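Local coordinates for protein glycoside hydrolase family 81 (PDB 6FOP) that probably hydrolyses beta-1,3-glucans such as laminarin as a family 81 glucanase of the Clostridium thermocellum cellulosome, at residues G343-L346 / G347-C351; A328-A331 / D332-V335; R367-S370 / F371-S375; H648-H651 / W652-L656. All coordinates share one frame; numbering follows the deposited sequence.

Contact 1 (G343-L346 / G347-C351); sequences GKHL and GKLSC
The imidazole of His345 meets two side chains of the next helical turn, those of Lys348 and Leu349. Lys348 brings CE to within 3.9 Å of His345 ND1. Leu349 sets CD1 3.8 Å from His345 NE2. Both carbons come at the ring obliquely. A water lies at the ring edge, in its plane. This water is 2.6 Å from His345 ND1 and accepts a hydrogen bond from Lys348 NZ, so it joins the two side chains. The ring reaches these partners because its CG is trans to the backbone N (chi1 -179°). The chain of Lys348 bends at chi3 (50°), which turns NZ back toward the water.

Behind the side chains runs ordinary i to i+4 helix bonding within helix 339-359. Leu346 O is gripped twice. Ser350 N donates to Leu346 O at 2.9 Å and Ser350 OG to the same oxygen at 2.7 Å, from opposite faces of the carbonyl plane. The hydroxyl donor sits well above that plane and not on a lone pair.

Further out, Ala331 O bonds to His345 NE2, and the ring of Phe371 meets the imidazole at about a right angle. Lys348 NZ also bonds to Asp642 O, while Lys344 forms a salt bridge with Glu641. Leu346, Leu349 and Ser350 pack on helix 362-379, and Ser350 and Cys351 on helix 416-433, as expected in the helical barrel of this family. A carbonyl can only accept, so NE2 of His345 probably carries a proton, and the nearby lysine would probably disfavour a second proton on ND1.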
loop_
_atom_site.group_PDB
_atom_site.type_symbol
_atom_site.label_atom_id
_atom_site.label_comp_id
_atom_site.label_asym_id
_atom_site.label_seq_id
_atom_site.Cartn_x
_atom_site.Cartn_y
_atom_site.Cartn_z
ATOM N N GLY A 343 11.362 16.780 -0.361
ATOM C CA GLY A 343 10.257 16.309 -1.174
ATOM C C GLY A 343 9.010 17.161 -1.063
ATOM O O GLY A 343 8.384 17.533 -2.079
ATOM N N LYS A 344 8.583 17.429 0.165
ATOM C CA LYS A 344 7.392 18.268 0.355
ATOM C C LYS A 344 7.507 19.585 -0.428
ATOM O O LYS A 344 6.545 20.026 -1.041
ATOM C CB LYS A 344 7.107 18.578 1.833
ATOM C CG LYS A 344 6.473 17.411 2.601
ATOM C CD LYS A 344 6.103 17.739 4.020
ATOM C CE LYS A 344 4.963 18.717 4.202
ATOM N NZ LYS A 344 3.582 18.188 4.002
ATOM N N HIS A 345 8.700 20.184 -0.399
ATOM C CA HIS A 345 8.927 21.419 -1.131
ATOM C C HIS A 345 8.811 21.197 -2.644
ATOM O O HIS A 345 8.190 21.989 -3.352
ATOM C CB HIS A 345 10.283 21.994 -0.748
ATOM C CG HIS A 345 10.598 23.282 -1.424
ATOM N ND1 HIS A 345 10.056 24.474 -1.016
ATOM C CD2 HIS A 345 11.379 23.568 -2.491
ATOM C CE1 HIS A 345 10.485 25.437 -1.803
ATOM N NE2 HIS A 345 11.289 24.918 -2.705
ATOM N N LEU A 346 9.427 20.127 -3.145
ATOM C CA LEU A 346 9.335 19.802 -4.575
ATOM C C LEU A 346 7.883 19.568 -5.010
ATOM O O LEU A 346 7.482 19.970 -6.103
ATOM C CB LEU A 346 10.155 18.576 -4.922
ATOM C CG LEU A 346 11.661 18.796 -4.937
ATOM C CD1 LEU A 346 12.369 17.442 -5.109
ATOM C CD2 LEU A 346 12.094 19.760 -6.046
ATOM N N GLY A 347 7.073 18.966 -4.129
ATOM C CA GLY A 347 5.660 18.777 -4.438
ATOM C C GLY A 347 4.914 20.117 -4.545
ATOM O O GLY A 347 4.082 20.315 -5.427
ATOM N N LYS A 348 5.220 21.028 -3.619
ATOM C CA LYS A 348 4.648 22.374 -3.624
ATOM C C LYS A 348 4.950 23.064 -4.973
ATOM O O LYS A 348 4.044 23.642 -5.593
ATOM C CB LYS A 348 5.206 23.163 -2.447
ATOM C CG LYS A 348 4.633 24.546 -2.343
ATOM C CD LYS A 348 4.916 25.228 -1.031
ATOM C CE LYS A 348 6.305 25.251 -0.551
ATOM N NZ LYS A 348 6.261 25.866 0.832
ATOM N N LEU A 349 6.207 22.996 -5.411
ATOM C CA LEU A 349 6.555 23.602 -6.712
ATOM C C LEU A 349 5.844 22.906 -7.888
ATOM O O LEU A 349 5.388 23.549 -8.837
ATOM C CB LEU A 349 8.041 23.635 -6.940
ATOM C CG LEU A 349 8.859 24.404 -5.893
ATOM C CD1 LEU A 349 10.283 24.571 -6.361
ATOM C CD2 LEU A 349 8.307 25.724 -5.464
ATOM N N SER A 350 5.772 21.576 -7.811
ATOM C CA SER A 350 5.122 20.774 -8.845
ATOM C C SER A 350 3.663 21.118 -9.057
ATOM O O SER A 350 3.158 21.050 -10.192
ATOM C CB SER A 350 5.231 19.287 -8.504
ATOM O OG SER A 350 6.568 18.843 -8.439
ATOM N N CYS A 351 2.984 21.456 -7.954
ATOM C CA CYS A 351 1.588 21.832 -7.997
ATOM C C CYS A 351 1.359 23.306 -8.398
ATOM O O CYS A 351 0.318 23.631 -8.961
ATOM C CB CYS A 351 0.908 21.497 -6.667
ATOM S SG CYS A 351 0.764 19.738 -6.329
HETATM O O HOH W 1 8.954 25.168 1.258
#

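Contact 2 (A328-A331 / D332-V335); sequences ALQA and DAPV
Gln330 and Ala333 are joined by the one hydrogen bond between 328-331 and 332-335. Ala333 N donates to Gln330 O at 3.0 Å. The bond is bent, 144° at the hydrogen, and the donor stands above the carbonyl plane. On the outer side, Ala333 CB points back at the preceding residues. Ala333 CB lies 3.5 Å from Gln330 O and 3.8 Å from Gln330 NE2. The Gln330 chain folds over at chi2 (-51°), which brings its amide nitrogen beside that methyl.

This is a type I beta turn, with Ala331 and Asp332 at its two central positions. It comes after helix 317-329, and Ala331 N still bonds to Ala328 O at 3.1 Å. The turn leads into the loop before helix 339-359 of the family 81 C-terminal domain.

The tight side is Ala331. It is buried, and its methyl packs on Phe368 of helix 362-379. Ala328, also buried, packs on Phe368 as well and on Ala364 of the same helix. Next in the turn, Asp332 touches the ring of Phe371, one helical turn further along.

The solvent side is looser. Gln330 and Asp332 are exposed, and so is Leu329. Asp332 was modelled in two conformers. In the one described, OD1 has a long, weak ion pair with Arg367. That pair is uncertain, because it rests on one of the two conformers.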
loop_
_atom_site.group_PDB
_atom_site.type_symbol
_atom_site.label_atom_id
_atom_site.label_comp_id
_atom_site.label_asym_id
_atom_site.label_seq_id
_atom_site.Cartn_x
_atom_site.Cartn_y
_atom_site.Cartn_z
ATOM N N ALA A 328 6.954 32.312 -5.558
ATOM C CA ALA A 328 8.201 32.371 -6.313
ATOM C C ALA A 328 9.345 32.958 -5.494
ATOM O O ALA A 328 10.494 32.535 -5.647
ATOM C CB ALA A 328 8.011 33.114 -7.623
ATOM N N LEU A 329 9.041 33.908 -4.612
ATOM C CA LEU A 329 10.085 34.440 -3.713
ATOM C C LEU A 329 10.690 33.380 -2.798
ATOM O O LEU A 329 11.844 33.538 -2.356
ATOM C CB LEU A 329 9.551 35.583 -2.857
ATOM C CG LEU A 329 9.199 36.852 -3.618
ATOM C CD1 LEU A 329 8.556 37.824 -2.646
ATOM C CD2 LEU A 329 10.395 37.486 -4.322
ATOM N N GLN A 330 9.908 32.327 -2.519
ATOM C CA GLN A 330 10.317 31.207 -1.679
ATOM C C GLN A 330 10.656 29.951 -2.461
ATOM O O GLN A 330 10.760 28.880 -1.878
ATOM C CB GLN A 330 9.203 30.900 -0.674
ATOM C CG GLN A 330 8.672 32.101 0.094
ATOM C CD GLN A 330 9.742 32.942 0.751
ATOM O OE1 GLN A 330 9.623 34.175 0.817
ATOM N NE2 GLN A 330 10.787 32.294 1.258
ATOM N N ALA A 331 10.850 30.061 -3.771
ATOM C CA ALA A 331 11.059 28.877 -4.622
ATOM C C ALA A 331 12.272 28.056 -4.234
ATOM O O ALA A 331 12.267 26.833 -4.435
ATOM C CB ALA A 331 11.184 29.277 -6.094
ATOM N N ASP A 332 13.293 28.705 -3.690
ATOM C CA ASP A 332 14.519 28.029 -3.306
ATOM C C ASP A 332 14.641 27.817 -1.789
ATOM O O ASP A 332 15.754 27.619 -1.283
ATOM C CB ASP A 332 15.712 28.814 -3.860
ATOM C CG ASP A 332 15.797 30.229 -3.312
ATOM O OD1 ASP A 332 14.814 30.717 -2.679
ATOM O OD2 ASP A 332 16.864 30.842 -3.526
ATOM N N ALA A 333 13.503 27.815 -1.086
ATOM C CA ALA A 333 13.457 27.821 0.400
ATOM C C ALA A 333 12.638 26.641 0.981
ATOM O O ALA A 333 11.575 26.819 1.564
ATOM C CB ALA A 333 12.899 29.161 0.888
ATOM N N PRO A 334 13.153 25.408 0.838
ATOM C CA PRO A 334 12.531 24.287 1.565
ATOM C C PRO A 334 12.641 24.533 3.074
ATOM O O PRO A 334 13.582 25.202 3.532
ATOM C CB PRO A 334 13.366 23.077 1.137
ATOM C CG PRO A 334 14.662 23.649 0.660
ATOM C CD PRO A 334 14.370 25.007 0.109
ATOM N N VAL A 335 11.691 23.992 3.843
ATOM C CA VAL A 335 11.734 24.186 5.293
ATOM C C VAL A 335 12.844 23.348 5.938
ATOM O O VAL A 335 13.343 23.692 6.996
ATOM C CB VAL A 335 10.386 23.920 5.971
ATOM C CG1 VAL A 335 9.273 24.782 5.360
ATOM C CG2 VAL A 335 10.056 22.460 5.937
#

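Contact 3 (R367-S370 / F371-S375); sequences RFIS and FMKSS
Ile369 and Lys373 lie side by side on helix 362-379, one of the helices of what is probably an (alpha/alpha)6 barrel. Lys373 CD packs 3.9 Å from Ile369 CG2, and the two chains point the same way. Ile369 has a second conformer, so this pairing holds for the modelled one. The aliphatic part of Lys373 is extended beyond CG, which carries NZ outward to a salt bridge with Asp434.

The backbone N of each of residues 371-375 bonds one turn back. Phe371 N bonds to Arg367 O, Met372 N to Phe368 O, and Lys373 N to Ile369 O. The bond from Lys373 N to Ile369 O is 2.8 Å long and nearly straight, 171° at the hydrogen.

Two carbonyls take a second donor from a serine hydroxyl. Ser370 O receives Ser374 N at 2.8 Å and Ser374 OG at 2.9 Å, from opposite faces of its plane. Phe371 O is held likewise by Ser375 N and by Ser375 OG at 2.8 Å. In both serines OG lies between the backbone N and the carbonyl carbon (chi1 63° in Ser374), which swings it back over the helix. Both have alternate conformers, so the extra bonds belong to the modelled ones.

Ser375 CB lies over one face of the Phe371 ring, offset toward the rim. Met372 packs toward helix 416-433. Its side chain starts along the carbonyl of the preceding turn, with CG 3.2 Å from Phe368 O.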
loop_
_atom_site.group_PDB
_atom_site.type_symbol
_atom_site.label_atom_id
_atom_site.label_comp_id
_atom_site.label_asym_id
_atom_site.label_seq_id
_atom_site.Cartn_x
_atom_site.Cartn_y
_atom_site.Cartn_z
ATOM N N ARG A 367 11.453 30.312 -12.278
ATOM C CA ARG A 367 12.027 30.098 -10.949
ATOM C C ARG A 367 11.686 28.680 -10.433
ATOM O O ARG A 367 12.521 27.989 -9.876
ATOM C CB ARG A 367 11.548 31.155 -9.960
ATOM C CG ARG A 367 12.261 32.478 -10.177
ATOM C CD ARG A 367 12.365 33.324 -8.921
ATOM N NE ARG A 367 12.927 32.614 -7.762
ATOM C CZ ARG A 367 13.255 33.202 -6.602
ATOM N NH1 ARG A 367 13.112 34.529 -6.421
ATOM N NH2 ARG A 367 13.722 32.460 -5.610
ATOM N N PHE A 368 10.446 28.268 -10.659
ATOM C CA PHE A 368 10.002 26.960 -10.186
ATOM C C PHE A 368 10.738 25.847 -10.927
ATOM O O PHE A 368 11.310 24.959 -10.294
ATOM C CB PHE A 368 8.483 26.796 -10.377
ATOM C CG PHE A 368 7.621 27.746 -9.565
ATOM C CD1 PHE A 368 8.029 28.239 -8.350
ATOM C CD2 PHE A 368 6.359 28.108 -10.026
ATOM C CE1 PHE A 368 7.221 29.089 -7.617
ATOM C CE2 PHE A 368 5.554 28.948 -9.275
ATOM C CZ PHE A 368 6.004 29.448 -8.091
ATOM N N ILE A 369 10.709 25.873 -12.260
ATOM C CA ILE A 369 11.372 24.840 -13.104
ATOM C C ILE A 369 12.849 24.782 -12.829
ATOM O O ILE A 369 13.441 23.705 -12.740
ATOM C CB ILE A 369 11.163 25.053 -14.624
ATOM C CG1 ILE A 369 9.712 24.773 -14.963
ATOM C CG2 ILE A 369 12.062 24.128 -15.455
ATOM C CD1 ILE A 369 9.310 25.021 -16.401
ATOM N N SER A 370 13.492 25.948 -12.720
ATOM C CA SER A 370 14.935 26.005 -12.474
ATOM C C SER A 370 15.300 25.300 -11.176
ATOM O O SER A 370 16.260 24.533 -11.114
ATOM C CB SER A 370 15.428 27.454 -12.416
ATOM O OG SER A 370 16.805 27.523 -12.091
ATOM N N PHE A 371 14.544 25.590 -10.113
ATOM C CA PHE A 371 14.814 24.956 -8.824
ATOM C C PHE A 371 14.505 23.457 -8.853
ATOM O O PHE A 371 15.271 22.663 -8.313
ATOM C CB PHE A 371 14.100 25.642 -7.645
ATOM C CG PHE A 371 14.619 25.170 -6.311
ATOM C CD1 PHE A 371 15.815 25.663 -5.830
ATOM C CD2 PHE A 371 13.979 24.172 -5.595
ATOM C CE1 PHE A 371 16.346 25.240 -4.629
ATOM C CE2 PHE A 371 14.500 23.756 -4.371
ATOM C CZ PHE A 371 15.675 24.281 -3.896
ATOM N N MET A 372 13.410 23.086 -9.509
ATOM C CA MET A 372 13.071 21.680 -9.623
ATOM C C MET A 372 14.187 20.917 -10.342
ATOM O O MET A 372 14.664 19.882 -9.876
ATOM C CB MET A 372 11.746 21.499 -10.369
ATOM C CG MET A 372 10.559 21.976 -9.555
ATOM S SD MET A 372 9.063 22.273 -10.542
ATOM C CE MET A 372 8.579 20.580 -10.935
ATOM N N LYS A 373 14.618 21.436 -11.493
ATOM C CA LYS A 373 15.672 20.780 -12.246
ATOM C C LYS A 373 16.985 20.794 -11.486
ATOM O O LYS A 373 17.638 19.748 -11.359
ATOM C CB LYS A 373 15.850 21.420 -13.618
ATOM C CG LYS A 373 14.767 21.101 -14.639
ATOM C CD LYS A 373 15.107 21.724 -15.999
ATOM C CE LYS A 373 14.230 21.233 -17.127
ATOM N NZ LYS A 373 14.670 21.825 -18.426
ATOM N N SER A 374 17.449 21.953 -11.020
ATOM C CA SER A 374 18.779 22.009 -10.415
ATOM C C SER A 374 18.832 21.115 -9.166
ATOM O O SER A 374 19.835 20.435 -8.919
ATOM C CB SER A 374 19.202 23.443 -10.105
ATOM O OG SER A 374 18.350 24.056 -9.141
ATOM N N SER A 375 17.754 21.108 -8.388
ATOM C CA SER A 375 17.785 20.302 -7.181
ATOM C C SER A 375 17.710 18.805 -7.497
ATOM O O SER A 375 18.434 18.046 -6.874
ATOM C CB SER A 375 16.733 20.735 -6.175
ATOM O OG SER A 375 15.446 20.447 -6.650
#

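Contact 4 (H648-H651 / W652-L656); sequences HTYH and WICNL
Regular helical bonds join 648-651 to 652-656: Trp652 N to His648 O, Ile653 N to Thr649 O, Cys654 N to Tyr650 O and Asn655 N to His651 O. All lie on helix 646-659, a late helix of the probable (alpha/alpha)6 barrel of the C-terminal region.

One side-chain contact is sulfur-aromatic. Cys654 SG sits over the centre of one face of the Tyr650 ring, 3.5 Å from its centroid and only 14° off the ring normal. Tyr650 has two conformers, and this describes the modelled one. Its ring also stacks on Trp634, a residue of a magnesium site that includes Lys631. Lys631 touches Tyr650, Ile653 and Cys654.

The second meeting is an amide over an imidazole. Asn655 ND2 lies 3.2 Å above the centre of one face of the His651 ring, and the ring and amide planes are 70° apart. His651 CG is trans to the backbone N (chi1 -179°), which places the ring beside this amide. The same ND2 donates to His651 O at 3.0 Å, from above the carbonyl plane. Asn655 N reaches His651 O at 2.9 Å from the opposite face. Asn655 OD1 accepts from Lys312 N, which, with the ND2 bond, helps hold the amide's rotation. His651 NE2 bonds to Gln358 OE1 of helix 339-359.

Trp652 NE1 bonds to Met620 O. Thr649 and Ile653 lie side by side and point the same way, with Thr649 CG2 4.0 Å from Ile653 CD1.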
loop_
_atom_site.group_PDB
_atom_site.type_symbol
_atom_site.label_atom_id
_atom_site.label_comp_id
_atom_site.label_asym_id
_atom_site.label_seq_id
_atom_site.Cartn_x
_atom_site.Cartn_y
_atom_site.Cartn_z
ATOM N N HIS A 648 -2.037 27.241 -5.096
ATOM C CA HIS A 648 -2.592 25.920 -5.435
ATOM C C HIS A 648 -3.923 25.651 -4.712
ATOM O O HIS A 648 -4.865 25.131 -5.329
ATOM C CB HIS A 648 -1.566 24.849 -5.105
ATOM C CG HIS A 648 -2.036 23.456 -5.346
ATOM N ND1 HIS A 648 -2.262 22.580 -4.313
ATOM C CD2 HIS A 648 -2.397 22.811 -6.476
ATOM C CE1 HIS A 648 -2.663 21.428 -4.804
ATOM N NE2 HIS A 648 -2.754 21.535 -6.110
ATOM N N THR A 649 -4.004 26.038 -3.433
ATOM C CA THR A 649 -5.241 25.852 -2.653
ATOM C C THR A 649 -6.392 26.611 -3.276
ATOM O O THR A 649 -7.472 26.051 -3.495
ATOM C CB THR A 649 -5.016 26.293 -1.198
ATOM O OG1 THR A 649 -4.069 25.402 -0.581
ATOM C CG2 THR A 649 -6.300 26.335 -0.408
ATOM N N TYR A 650 -6.146 27.884 -3.596
ATOM C CA TYR A 650 -7.232 28.671 -4.114
ATOM C C TYR A 650 -7.605 28.317 -5.548
ATOM O O TYR A 650 -8.781 28.329 -5.896
ATOM C CB TYR A 650 -6.915 30.131 -3.961
ATOM C CG TYR A 650 -8.115 31.010 -3.991
ATOM C CD1 TYR A 650 -9.187 30.794 -3.133
ATOM C CD2 TYR A 650 -8.179 32.087 -4.871
ATOM C CE1 TYR A 650 -10.291 31.633 -3.149
ATOM C CE2 TYR A 650 -9.267 32.954 -4.875
ATOM C CZ TYR A 650 -10.329 32.703 -4.025
ATOM O OH TYR A 650 -11.430 33.513 -3.997
ATOM N N HIS A 651 -6.615 27.898 -6.343
ATOM C CA HIS A 651 -6.853 27.392 -7.707
ATOM C C HIS A 651 -7.707 26.120 -7.677
ATOM O O HIS A 651 -8.629 25.966 -8.478
ATOM C CB HIS A 651 -5.502 27.166 -8.353
ATOM C CG HIS A 651 -5.531 26.665 -9.759
ATOM N ND1 HIS A 651 -5.471 25.325 -10.072
ATOM C CD2 HIS A 651 -5.447 27.327 -10.940
ATOM C CE1 HIS A 651 -5.389 25.187 -11.376
ATOM N NE2 HIS A 651 -5.360 26.387 -11.927
ATOM N N TRP A 652 -7.422 25.230 -6.708
ATOM C CA TRP A 652 -8.183 23.994 -6.557
ATOM C C TRP A 652 -9.641 24.312 -6.232
ATOM O O TRP A 652 -10.590 23.858 -6.920
ATOM C CB TRP A 652 -7.557 23.171 -5.443
ATOM C CG TRP A 652 -8.329 21.958 -5.029
ATOM C CD1 TRP A 652 -9.285 21.878 -4.061
ATOM C CD2 TRP A 652 -8.144 20.625 -5.509
ATOM N NE1 TRP A 652 -9.736 20.597 -3.932
ATOM C CE2 TRP A 652 -9.054 19.802 -4.807
ATOM C CE3 TRP A 652 -7.328 20.048 -6.488
ATOM C CZ2 TRP A 652 -9.143 18.435 -5.031
ATOM C CZ3 TRP A 652 -7.411 18.691 -6.701
ATOM C CH2 TRP A 652 -8.330 17.905 -5.998
ATOM N N ILE A 653 -9.836 25.101 -5.183
ATOM C CA ILE A 653 -11.185 25.375 -4.713
ATOM C C ILE A 653 -12.014 26.090 -5.791
ATOM O O ILE A 653 -13.165 25.718 -6.058
ATOM C CB ILE A 653 -11.143 26.219 -3.427
ATOM C CG1 ILE A 653 -10.567 25.406 -2.263
ATOM C CG2 ILE A 653 -12.534 26.712 -3.070
ATOM C CD1 ILE A 653 -10.232 26.230 -1.039
ATOM N N CYS A 654 -11.409 27.101 -6.422
ATOM C CA CYS A 654 -12.151 27.916 -7.403
ATOM C C CYS A 654 -12.403 27.156 -8.706
ATOM O O CYS A 654 -13.405 27.394 -9.382
ATOM C CB CYS A 654 -11.423 29.210 -7.694
ATOM S SG CYS A 654 -11.413 30.358 -6.297
ATOM N N ASN A 655 -11.501 26.217 -9.076
ATOM C CA ASN A 655 -11.807 25.345 -10.209
ATOM C C ASN A 655 -12.999 24.432 -9.908
ATOM O O ASN A 655 -13.872 24.243 -10.762
ATOM C CB ASN A 655 -10.597 24.550 -10.665
ATOM C CG ASN A 655 -9.828 25.271 -11.763
ATOM O OD1 ASN A 655 -10.342 25.462 -12.868
ATOM N ND2 ASN A 655 -8.609 25.692 -11.456
ATOM N N LEU A 656 -13.061 23.845 -8.709
ATOM C CA LEU A 656 -14.234 23.020 -8.393
ATOM C C LEU A 656 -15.528 23.841 -8.362
ATOM O O LEU A 656 -16.580 23.385 -8.777
ATOM C CB LEU A 656 -14.040 22.233 -7.092
ATOM C CG LEU A 656 -12.930 21.173 -7.151
ATOM C CD1 LEU A 656 -12.646 20.630 -5.762
ATOM C CD2 LEU A 656 -13.276 20.063 -8.109
#

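Overall arrangement
The four contacts follow one another along the chain without nesting or crossing. Each joins consecutive segments, with side chains three to five residues apart, so none closes a long loop. Contact 2 comes first and turns the chain after helix 317-329. Contact 1 follows on helix 339-359, contact 3 on helix 362-379, and contact 4 far later on helix 646-659. The first three form one cluster, centres 10 to 11 Å apart. His345 of contact 1 reaches the turn of contact 2, and Phe371 of contact 3 packs against both. Contact 4 joins contact 1 through Cys351 and His648. It does not touch contacts 2 and 3, so helix 339-359 links the late helix to the cluster.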